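PDB 1VKB: hypothetical protein from Mus musculus, which probably acts as a gamma-glutamylamine cyclotransferase, releasing 5-oxoproline from gamma-glutamyl amines. Local coordinates for residues A[16-20]-A[21-25]; A[27-30]-A[31-34]; A[84-87]-A[88-92]; A[134-137]-A[138-141]. One frame throughout, in Å; residues are numbered along the deposited sequence. Where two conformers were deposited one is given.

Contact 1: residues A[16-20]-A[21-25]; sequences IFVYG and TLKRG. With FMT (formic acid), chain C; FMT (formic acid), chain D.
With CG anti to the carbonyl carbon in both L22 (chi1 -63°) and K23, the L22 side chain turns back to V18, CB to CB at 3.9 Å, while the K23 chain runs past the backbone carbonyls of V18 and Y19. A bend at chi3 (-61°) carries K23 CE to 3.4 Å from Y19 O, and a water joins that carbonyl to K23 NZ, which also bonds Y145 O. G20 to K23 form a type I beta turn, closed by K23 N to G20 O at 3.2 Å; it follows strand 14-18, and the YGTL run from Y19 to L22 resembles the conserved loop of the gamma-glutamyl cyclotransferase fold, probably marking the substrate pocket. Here a formic acid, probably from the crystallisation liquor, occupies it: Y19 N donates to its O1 at 2.9 Å, L22 N to its O2 at 3.3 Å, and G20 N adds a weak bond. The same O1 lies 3.3 Å above the plane of the Y19 ring, offset toward its rim; the Y19 OH bonds L65 N and Y127 O. A leucine at Y19 would probably leave the formic acid without the ring face beneath it and those two backbone atoms without their hydroxyl partner. R24 grips a second formic acid, NE to O2 and NH2 to O1.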
loop_
_atom_site.group_PDB
_atom_site.type_symbol
_atom_site.label_atom_id
_atom_site.label_comp_id
_atom_site.label_asym_id
_atom_site.label_seq_id
_atom_site.Cartn_x
_atom_site.Cartn_y
_atom_site.Cartn_z
ATOM N N ILE A 16 -5.696 0.037 8.177
ATOM C CA ILE A 16 -5.180 -0.028 6.830
ATOM C C ILE A 16 -3.822 -0.675 6.827
ATOM O O ILE A 16 -3.112 -0.679 7.847
ATOM C CB ILE A 16 -5.113 1.369 6.150
ATOM C CG1 ILE A 16 -4.011 2.289 6.752
ATOM C CG2 ILE A 16 -6.493 2.095 6.165
ATOM C CD1 ILE A 16 -3.826 3.496 5.895
ATOM N N PHE A 17 -3.457 -1.209 5.670
ATOM C CA PHE A 17 -2.167 -1.835 5.461
ATOM C C PHE A 17 -1.563 -1.187 4.220
ATOM O O PHE A 17 -2.159 -1.206 3.165
ATOM C CB PHE A 17 -2.371 -3.312 5.254
ATOM C CG PHE A 17 -1.143 -4.082 4.852
ATOM C CD1 PHE A 17 -0.235 -4.525 5.798
ATOM C CD2 PHE A 17 -0.958 -4.440 3.537
ATOM C CE1 PHE A 17 0.865 -5.299 5.400
ATOM C CE2 PHE A 17 0.135 -5.203 3.164
ATOM C CZ PHE A 17 1.010 -5.635 4.086
ATOM N N VAL A 18 -0.407 -0.578 4.416
ATOM C CA VAL A 18 0.345 0.111 3.374
ATOM C C VAL A 18 1.625 -0.653 3.058
ATOM O O VAL A 18 2.343 -1.140 3.946
ATOM C CB VAL A 18 0.596 1.594 3.703
ATOM C CG1 VAL A 18 -0.753 2.313 3.823
ATOM C CG2 VAL A 18 1.447 1.804 4.910
ATOM N N TYR A 19 1.870 -0.788 1.768
ATOM C CA TYR A 19 2.978 -1.604 1.255
ATOM C C TYR A 19 3.936 -0.784 0.407
ATOM O O TYR A 19 5.001 -1.271 0.076
ATOM C CB TYR A 19 2.440 -2.768 0.409
ATOM C CG TYR A 19 1.584 -2.299 -0.734
ATOM C CD1 TYR A 19 2.152 -1.904 -1.941
ATOM C CD2 TYR A 19 0.199 -2.252 -0.602
ATOM C CE1 TYR A 19 1.362 -1.432 -2.957
ATOM C CE2 TYR A 19 -0.580 -1.767 -1.589
ATOM C CZ TYR A 19 0.013 -1.362 -2.791
ATOM O OH TYR A 19 -0.759 -0.901 -3.837
ATOM N N GLY A 20 3.530 0.426 0.005
ATOM C CA GLY A 20 4.278 1.173 -0.961
ATOM C C GLY A 20 4.887 2.441 -0.432
ATOM O O GLY A 20 5.622 2.475 0.579
ATOM N N THR A 21 4.665 3.509 -1.198
ATOM C CA THR A 21 5.319 4.812 -0.898
ATOM C C THR A 21 4.824 5.422 0.405
ATOM O O THR A 21 5.411 6.384 0.906
ATOM C CB THR A 21 5.135 5.841 -2.025
ATOM O OG1 THR A 21 3.760 6.238 -2.119
ATOM C CG2 THR A 21 5.494 5.267 -3.349
ATOM N N LEU A 22 3.712 4.900 0.916
ATOM C CA LEU A 22 3.148 5.344 2.202
ATOM C C LEU A 22 3.806 4.803 3.464
ATOM O O LEU A 22 3.582 5.348 4.547
ATOM C CB LEU A 22 1.630 5.109 2.264
ATOM C CG LEU A 22 0.811 5.894 1.241
ATOM C CD1 LEU A 22 -0.629 5.380 1.235
ATOM C CD2 LEU A 22 0.819 7.360 1.503
ATOM N N LYS A 23 4.614 3.755 3.345
ATOM C CA LYS A 23 5.323 3.181 4.467
ATOM C C LYS A 23 6.326 4.143 5.106
ATOM O O LYS A 23 6.883 5.029 4.437
ATOM C CB LYS A 23 6.106 1.941 4.045
ATOM C CG LYS A 23 5.277 0.717 3.630
ATOM C CD LYS A 23 6.165 -0.568 3.547
ATOM C CE LYS A 23 7.285 -0.443 2.512
ATOM N NZ LYS A 23 8.099 -1.718 2.433
ATOM N N ARG A 24 6.617 3.907 6.387
ATOM C CA ARG A 24 7.727 4.587 7.064
ATOM C C ARG A 24 8.960 4.499 6.210
ATOM O O ARG A 24 9.271 3.459 5.644
ATOM C CB ARG A 24 8.019 3.967 8.423
ATOM C CG ARG A 24 7.002 4.350 9.483
ATOM C CD ARG A 24 7.301 3.771 10.831
ATOM N NE ARG A 24 6.506 4.442 11.861
ATOM C CZ ARG A 24 6.605 4.144 13.153
ATOM N NH1 ARG A 24 7.419 3.181 13.549
ATOM N NH2 ARG A 24 5.872 4.781 14.040
ATOM N N GLY A 25 9.634 5.621 6.060
ATOM C CA GLY A 25 10.860 5.640 5.312
ATOM C C GLY A 25 10.727 5.645 3.823
ATOM O O GLY A 25 11.754 5.613 3.108
HETATM C C FMT C . 0.560 2.021 -0.382
HETATM O O1 FMT C . 0.188 1.017 0.263
HETATM O O2 FMT C . 1.602 2.712 -0.237
HETATM C C FMT D . 4.182 7.071 11.577
HETATM O O1 FMT D . 3.926 6.873 12.761
HETATM O O2 FMT D . 5.297 6.891 11.129
HETATM O O HOH W 1 6.249 -3.425 1.011
#

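Contact 2: residues A[27-30]-A[31-34]; sequences PNHK and VMLD. With FMT (formic acid), chain D.
H29 and L33 meet around the short, weakly bonded helix 30-33, which follows the loop after strand 14-18 in this AIG2-like fold. Three of its backbone bonds run from residue i+3 back to residue i: V31 N reaches N28 O, M32 N reaches H29 O at 2.9 Å, and L33 N reaches K30 O at 3.0 Å. A weak bond from D34 N, four residues on, to the same K30 O gives that oxygen a second donor.

The apolar contact across the turn is that of L33 with the imidazole, L33 CD1 lying 3.8 Å from H29 CD2 and L33 CG 3.9 Å from the same ring carbon. A close methyl-to-carbonyl approach stands beside it: V31 CG2 lies 3.2 Å from N28 O. V31 also meets F89 and F93 of helix 84-93, so the short helix packs against the longer one, while M32 touches Y80 of strand 76-82.

Polar side-chain bonds fix the ring and the loop. CG of H29 lies anti to the backbone N (chi1 -169°), and together with a chi2 of 60° this turns ND1 to L22 O and leaves NE2 toward a formic acid. N28 ND2 bonds T21 OG1, tying the loop to the preceding turn. The formic acid, also held by R24, lies at the imidazole edge in the ring plane: H29 NE2 donates to its O2 at 2.7 Å, and L33 CD2 rests 3.5 Å from its carbon.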
loop_
_atom_site.group_PDB
_atom_site.type_symbol
_atom_site.label_atom_id
_atom_site.label_comp_id
_atom_site.label_asym_id
_atom_site.label_seq_id
_atom_site.Cartn_x
_atom_site.Cartn_y
_atom_site.Cartn_z
ATOM N N PRO A 27 8.819 7.375 0.148
ATOM C CA PRO A 27 8.754 8.792 -0.282
ATOM C C PRO A 27 7.491 9.598 0.049
ATOM O O PRO A 27 7.592 10.837 0.132
ATOM C CB PRO A 27 9.016 8.715 -1.799
ATOM C CG PRO A 27 9.746 7.410 -1.983
ATOM C CD PRO A 27 9.164 6.486 -0.975
ATOM N N ASN A 28 6.337 8.941 0.226
ATOM C CA ASN A 28 5.077 9.656 0.504
ATOM C C ASN A 28 4.605 9.485 1.921
ATOM O O ASN A 28 3.481 9.842 2.255
ATOM C CB ASN A 28 3.954 9.271 -0.474
ATOM C CG ASN A 28 4.166 9.828 -1.872
ATOM O OD1 ASN A 28 4.538 11.008 -2.024
ATOM N ND2 ASN A 28 4.031 8.953 -2.904
ATOM N N HIS A 29 5.459 8.959 2.780
ATOM C CA HIS A 29 5.068 8.786 4.176
ATOM C C HIS A 29 4.584 10.093 4.832
ATOM O O HIS A 29 3.707 10.051 5.662
ATOM C CB HIS A 29 6.186 8.177 5.034
ATOM C CG HIS A 29 5.719 7.744 6.394
ATOM N ND1 HIS A 29 4.725 6.793 6.575
ATOM C CD2 HIS A 29 6.063 8.171 7.631
ATOM C CE1 HIS A 29 4.506 6.646 7.865
ATOM N NE2 HIS A 29 5.305 7.463 8.529
ATOM N N LYS A 30 5.181 11.237 4.473
ATOM C CA LYS A 30 4.771 12.516 5.087
ATOM C C LYS A 30 3.284 12.736 5.098
ATOM O O LYS A 30 2.773 13.403 5.986
ATOM C CB LYS A 30 5.443 13.745 4.388
ATOM C CG LYS A 30 6.928 13.987 4.702
ATOM C CD LYS A 30 7.560 15.199 3.857
ATOM C CE LYS A 30 6.865 16.528 4.185
ATOM N NZ LYS A 30 6.863 16.769 5.643
ATOM N N VAL A 31 2.576 12.254 4.075
ATOM C CA VAL A 31 1.141 12.578 4.021
ATOM C C VAL A 31 0.376 11.934 5.169
ATOM O O VAL A 31 -0.656 12.451 5.573
ATOM C CB VAL A 31 0.459 12.209 2.668
ATOM C CG1 VAL A 31 1.136 12.910 1.508
ATOM C CG2 VAL A 31 0.418 10.726 2.474
ATOM N N MET A 32 0.889 10.823 5.701
ATOM C CA MET A 32 0.283 10.168 6.854
ATOM C C MET A 32 0.608 10.886 8.174
ATOM O O MET A 32 -0.097 10.684 9.176
ATOM C CB MET A 32 0.730 8.720 6.943
ATOM C CG MET A 32 0.277 7.882 5.740
ATOM S SD MET A 32 0.627 6.140 6.040
ATOM C CE MET A 32 -0.970 5.772 6.729
ATOM N N LEU A 33 1.687 11.671 8.189
ATOM C CA LEU A 33 2.117 12.423 9.384
ATOM C C LEU A 33 1.566 13.835 9.436
ATOM O O LEU A 33 1.726 14.529 10.419
ATOM C CB LEU A 33 3.630 12.525 9.381
ATOM C CG LEU A 33 4.450 11.231 9.429
ATOM C CD1 LEU A 33 5.927 11.557 9.394
ATOM C CD2 LEU A 33 4.080 10.466 10.654
ATOM N N ASP A 34 0.948 14.280 8.354
ATOM C CA ASP A 34 0.369 15.609 8.275
ATOM C C ASP A 34 -1.018 15.603 8.893
ATOM O O ASP A 34 -1.973 15.096 8.329
ATOM C CB ASP A 34 0.347 16.040 6.790
ATOM C CG ASP A 34 0.056 17.504 6.602
ATOM O OD1 ASP A 34 -0.687 18.083 7.436
ATOM O OD2 ASP A 34 0.529 18.151 5.636
HETATM C C FMT D . 4.182 7.071 11.577
HETATM O O1 FMT D . 3.926 6.873 12.761
HETATM O O2 FMT D . 5.297 6.891 11.129
#

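Contact 3: residues A[84-87]-A[88-92]; sequences EQML and RFLDD
The sulfur of M86 serves two side chains of the following turn at once, lying 4.2 Å from F89 CD2 and 4.0 Å from L90 CG. Toward the phenyl ring this is a Met-aromatic contact, with SD 5.3 Å from the centroid and 65° off the ring normal. M86 and F89, three residues apart on the helix, both place CG anti to the backbone N (chi1 177° in M86) and run side by side. L90 instead crosses M86 obliquely and lays its CG 3.4 Å from M86 O. The backbone is a regular alpha helix, 84-93, following strand 76-82: R88 N, F89 N, L90 N and D91 N each bond the carbonyl four residues back, L90 N to M86 O at 2.9 Å. One flank of the helix packs L87 and L90 against I16 of strand 14-18, and L90 also meets L22. An alanine at L90 would probably open a gap between the M86 sulfur and I16, leaving both without their branched neighbour. F89 stacks its ring on H37. D91 CG lies 3.3 Å from L87 O; its carboxylate bonds Y127 OH through OD1 and forms a salt bridge with R102 through OD2.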
loop_
_atom_site.group_PDB
_atom_site.type_symbol
_atom_site.label_atom_id
_atom_site.label_comp_id
_atom_site.label_asym_id
_atom_site.label_seq_id
_atom_site.Cartn_x
_atom_site.Cartn_y
_atom_site.Cartn_z
ATOM N N GLU A 84 -11.569 8.424 9.953
ATOM C CA GLU A 84 -12.330 8.502 8.728
ATOM C C GLU A 84 -11.809 9.606 7.803
ATOM O O GLU A 84 -11.804 9.439 6.581
ATOM C CB GLU A 84 -13.798 8.722 9.055
ATOM C CG GLU A 84 -14.420 7.519 9.755
ATOM C CD GLU A 84 -13.980 7.320 11.197
ATOM O OE1 GLU A 84 -13.448 8.250 11.899
ATOM O OE2 GLU A 84 -14.159 6.177 11.650
ATOM N N GLN A 85 -11.355 10.715 8.379
ATOM C CA GLN A 85 -10.813 11.839 7.575
ATOM C C GLN A 85 -9.587 11.385 6.817
ATOM O O GLN A 85 -9.417 11.690 5.643
ATOM C CB GLN A 85 -10.434 13.013 8.462
ATOM C CG GLN A 85 -9.883 14.232 7.682
ATOM C CD GLN A 85 -9.429 15.380 8.582
ATOM O OE1 GLN A 85 -9.491 15.296 9.819
ATOM N NE2 GLN A 85 -8.958 16.467 7.949
ATOM N N MET A 86 -8.683 10.717 7.516
ATOM C CA MET A 86 -7.465 10.194 6.901
ATOM C C MET A 86 -7.813 9.139 5.849
ATOM O O MET A 86 -7.194 9.096 4.792
ATOM C CB MET A 86 -6.560 9.581 7.961
ATOM C CG MET A 86 -5.275 8.944 7.401
ATOM S SD MET A 86 -4.164 10.066 6.510
ATOM C CE MET A 86 -3.515 11.029 7.864
ATOM N N LEU A 87 -8.758 8.260 6.148
ATOM C CA LEU A 87 -9.176 7.260 5.140
ATOM C C LEU A 87 -9.671 7.921 3.848
ATOM O O LEU A 87 -9.298 7.508 2.703
ATOM C CB LEU A 87 -10.250 6.316 5.725
ATOM C CG LEU A 87 -10.598 5.079 4.922
ATOM C CD1 LEU A 87 -9.369 4.188 4.736
ATOM C CD2 LEU A 87 -11.739 4.335 5.655
ATOM N N ARG A 88 -10.526 8.928 3.998
ATOM C CA ARG A 88 -11.003 9.629 2.796
ATOM C C ARG A 88 -9.868 10.417 2.100
ATOM O O ARG A 88 -9.864 10.583 0.875
ATOM C CB ARG A 88 -12.136 10.554 3.140
ATOM C CG ARG A 88 -13.382 9.799 3.564
ATOM C CD ARG A 88 -14.529 10.661 4.010
ATOM N NE ARG A 88 -14.687 11.901 3.240
ATOM C CZ ARG A 88 -15.304 12.010 2.077
ATOM N NH1 ARG A 88 -15.837 10.961 1.477
ATOM N NH2 ARG A 88 -15.382 13.192 1.489
ATOM N N PHE A 89 -8.942 10.939 2.878
ATOM C CA PHE A 89 -7.770 11.664 2.277
ATOM C C PHE A 89 -6.959 10.680 1.421
ATOM O O PHE A 89 -6.595 11.001 0.284
ATOM C CB PHE A 89 -6.875 12.332 3.310
ATOM C CG PHE A 89 -5.556 12.727 2.720
ATOM C CD1 PHE A 89 -5.452 13.875 1.972
ATOM C CD2 PHE A 89 -4.484 11.868 2.782
ATOM C CE1 PHE A 89 -4.233 14.211 1.346
ATOM C CE2 PHE A 89 -3.299 12.183 2.167
ATOM C CZ PHE A 89 -3.182 13.355 1.447
ATOM N N LEU A 90 -6.674 9.496 1.969
ATOM C CA LEU A 90 -5.901 8.497 1.264
ATOM C C LEU A 90 -6.623 8.004 0.016
ATOM O O LEU A 90 -5.971 7.751 -1.026
ATOM C CB LEU A 90 -5.494 7.353 2.191
ATOM C CG LEU A 90 -4.515 7.690 3.304
ATOM C CD1 LEU A 90 -4.265 6.542 4.267
ATOM C CD2 LEU A 90 -3.163 8.240 2.741
ATOM N N ASP A 91 -7.943 7.856 0.087
ATOM C CA ASP A 91 -8.745 7.537 -1.138
ATOM C C ASP A 91 -8.550 8.537 -2.256
ATOM O O ASP A 91 -8.429 8.163 -3.433
ATOM C CB ASP A 91 -10.253 7.437 -0.878
ATOM C CG ASP A 91 -10.650 6.240 -0.071
ATOM O OD1 ASP A 91 -9.824 5.330 0.220
ATOM O OD2 ASP A 91 -11.842 6.136 0.329
ATOM N N ASP A 92 -8.510 9.812 -1.881
ATOM C CA ASP A 92 -8.294 10.881 -2.818
ATOM C C ASP A 92 -6.856 10.868 -3.284
ATOM O O ASP A 92 -6.606 11.040 -4.480
ATOM C CB ASP A 92 -8.614 12.191 -2.124
ATOM C CG ASP A 92 -8.435 13.399 -2.996
ATOM O OD1 ASP A 92 -8.932 13.386 -4.126
ATOM O OD2 ASP A 92 -7.860 14.431 -2.580
#

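Contact 4: residues A[134-137]-A[138-141]; sequences PEWL and FLPY
A 3-10 turn in the segment after strand 121-129 joins W136 and L139 along one flank and brings Y141 back to L137. Two i to i+3 bonds give the evidence: F138 N to E135 O at 3.0 Å and L139 N to W136 O at 3.1 Å, each at 162° on the hydrogen. W136 and L139 run alongside each other in the same direction, with L139 CD1 4.0 Å from W136 CB and about as close to CD1 of the indole. Both have CG anti to the carbonyl carbon, chi1 -62° in W136. This pair faces the beta sheet of the AIG2-like fold: L139 touches V55 and A57 of strand 54-57, and W136 meets A57 and the ring of W64, their planes at about 40°. On another side, F138 brings CD2 to 3.5 Å from E135 O, oblique to the ring. Past P140 the chain is extended, and Y141 lies at a slant to L137, its OH 2.6 Å from L137 O, while the L137 side chain meets L68 and Y132. The phenol ring edge faces W136 O, with CE1 4.4 Å from that carbonyl oxygen.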
loop_
_atom_site.group_PDB
_atom_site.type_symbol
_atom_site.label_atom_id
_atom_site.label_comp_id
_atom_site.label_asym_id
_atom_site.label_seq_id
_atom_site.Cartn_x
_atom_site.Cartn_y
_atom_site.Cartn_z
ATOM N N PRO A 134 -1.894 -3.939 -18.849
ATOM C CA PRO A 134 -1.777 -5.404 -18.965
ATOM C C PRO A 134 -0.339 -5.911 -19.013
ATOM O O PRO A 134 -0.040 -6.986 -18.469
ATOM C CB PRO A 134 -2.546 -5.712 -20.255
ATOM C CG PRO A 134 -2.625 -4.381 -20.980
ATOM C CD PRO A 134 -2.685 -3.356 -19.949
ATOM N N GLU A 135 0.557 -5.151 -19.642
ATOM C CA GLU A 135 1.958 -5.584 -19.746
ATOM C C GLU A 135 2.702 -5.581 -18.397
ATOM O O GLU A 135 3.746 -6.192 -18.248
ATOM C CB GLU A 135 2.682 -4.767 -20.814
ATOM C CG GLU A 135 2.919 -3.311 -20.463
ATOM C CD GLU A 135 1.815 -2.372 -20.865
ATOM O OE1 GLU A 135 0.666 -2.793 -21.115
ATOM O OE2 GLU A 135 2.104 -1.165 -20.908
ATOM N N TRP A 136 2.134 -4.933 -17.381
ATOM C CA TRP A 136 2.735 -4.943 -16.051
ATOM C C TRP A 136 2.734 -6.314 -15.425
ATOM O O TRP A 136 3.469 -6.558 -14.470
ATOM C CB TRP A 136 2.056 -3.974 -15.132
ATOM C CG TRP A 136 2.150 -2.497 -15.559
ATOM C CD1 TRP A 136 2.881 -1.962 -16.561
ATOM C CD2 TRP A 136 1.541 -1.396 -14.880
ATOM N NE1 TRP A 136 2.709 -0.598 -16.604
ATOM C CE2 TRP A 136 1.887 -0.226 -15.577
ATOM C CE3 TRP A 136 0.741 -1.282 -13.725
ATOM C CZ2 TRP A 136 1.475 1.038 -15.161
ATOM C CZ3 TRP A 136 0.292 -0.011 -13.350
ATOM C CH2 TRP A 136 0.643 1.099 -14.059
ATOM N N LEU A 137 1.926 -7.226 -15.969
ATOM C CA LEU A 137 1.941 -8.609 -15.496
ATOM C C LEU A 137 3.265 -9.276 -15.726
ATOM O O LEU A 137 3.535 -10.299 -15.108
ATOM C CB LEU A 137 0.835 -9.442 -16.154
ATOM C CG LEU A 137 -0.580 -9.001 -15.809
ATOM C CD1 LEU A 137 -1.617 -9.693 -16.690
ATOM C CD2 LEU A 137 -0.908 -9.238 -14.343
ATOM N N PHE A 138 4.067 -8.749 -16.654
ATOM C CA PHE A 138 5.392 -9.318 -16.953
ATOM C C PHE A 138 6.548 -8.677 -16.204
ATOM O O PHE A 138 7.704 -8.997 -16.485
ATOM C CB PHE A 138 5.649 -9.249 -18.437
ATOM C CG PHE A 138 4.597 -9.972 -19.201
ATOM C CD1 PHE A 138 4.397 -11.306 -18.987
ATOM C CD2 PHE A 138 3.715 -9.277 -20.000
ATOM C CE1 PHE A 138 3.388 -12.003 -19.661
ATOM C CE2 PHE A 138 2.704 -9.936 -20.657
ATOM C CZ PHE A 138 2.535 -11.308 -20.481
ATOM N N LEU A 139 6.235 -7.802 -15.260
ATOM C CA LEU A 139 7.273 -7.137 -14.463
ATOM C C LEU A 139 7.586 -8.012 -13.242
ATOM O O LEU A 139 6.818 -8.925 -12.908
ATOM C CB LEU A 139 6.809 -5.767 -14.001
ATOM C CG LEU A 139 6.673 -4.730 -15.095
ATOM C CD1 LEU A 139 5.980 -3.505 -14.526
ATOM C CD2 LEU A 139 8.045 -4.363 -15.651
ATOM N N PRO A 140 8.712 -7.753 -12.581
ATOM C CA PRO A 140 9.076 -8.557 -11.435
ATOM C C PRO A 140 8.033 -8.438 -10.318
ATOM O O PRO A 140 7.542 -7.358 -10.088
ATOM C CB PRO A 140 10.397 -7.938 -10.993
ATOM C CG PRO A 140 10.977 -7.356 -12.236
ATOM C CD PRO A 140 9.758 -6.775 -12.925
ATOM N N TYR A 141 7.743 -9.536 -9.628
ATOM C CA TYR A 141 6.808 -9.528 -8.495
ATOM C C TYR A 141 7.543 -9.519 -7.189
ATOM O O TYR A 141 8.275 -10.452 -6.880
ATOM C CB TYR A 141 5.871 -10.737 -8.515
ATOM C CG TYR A 141 4.949 -10.852 -9.718
ATOM C CD1 TYR A 141 4.768 -9.813 -10.637
ATOM C CD2 TYR A 141 4.250 -12.027 -9.940
ATOM C CE1 TYR A 141 3.903 -9.970 -11.726
ATOM C CE2 TYR A 141 3.391 -12.180 -11.029
ATOM C CZ TYR A 141 3.208 -11.155 -11.901
ATOM O OH TYR A 141 2.382 -11.340 -13.005
#

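Contacts 1, 2, 3 and 4 follow one another along the chain, all within the AIG2-like region of the protein. The first three form one cluster. Contact 1, at the end of strand 14-18, lies about 9 Å centre to centre from contact 2 on helix 30-33 and about 14 Å from contact 3 on helix 84-93; contacts 2 and 3 are about 13 Å apart, and every pair among the three touches. Contacts 1 and 2 also share a formic acid. Contact 4 lies across the chain's centre from contacts 2 and 3, its centre about 21 Å from contact 1. The loop that holds a formic acid is thus backed by two helices, whereas contact 4 packs separately at the surface near strand 54-57.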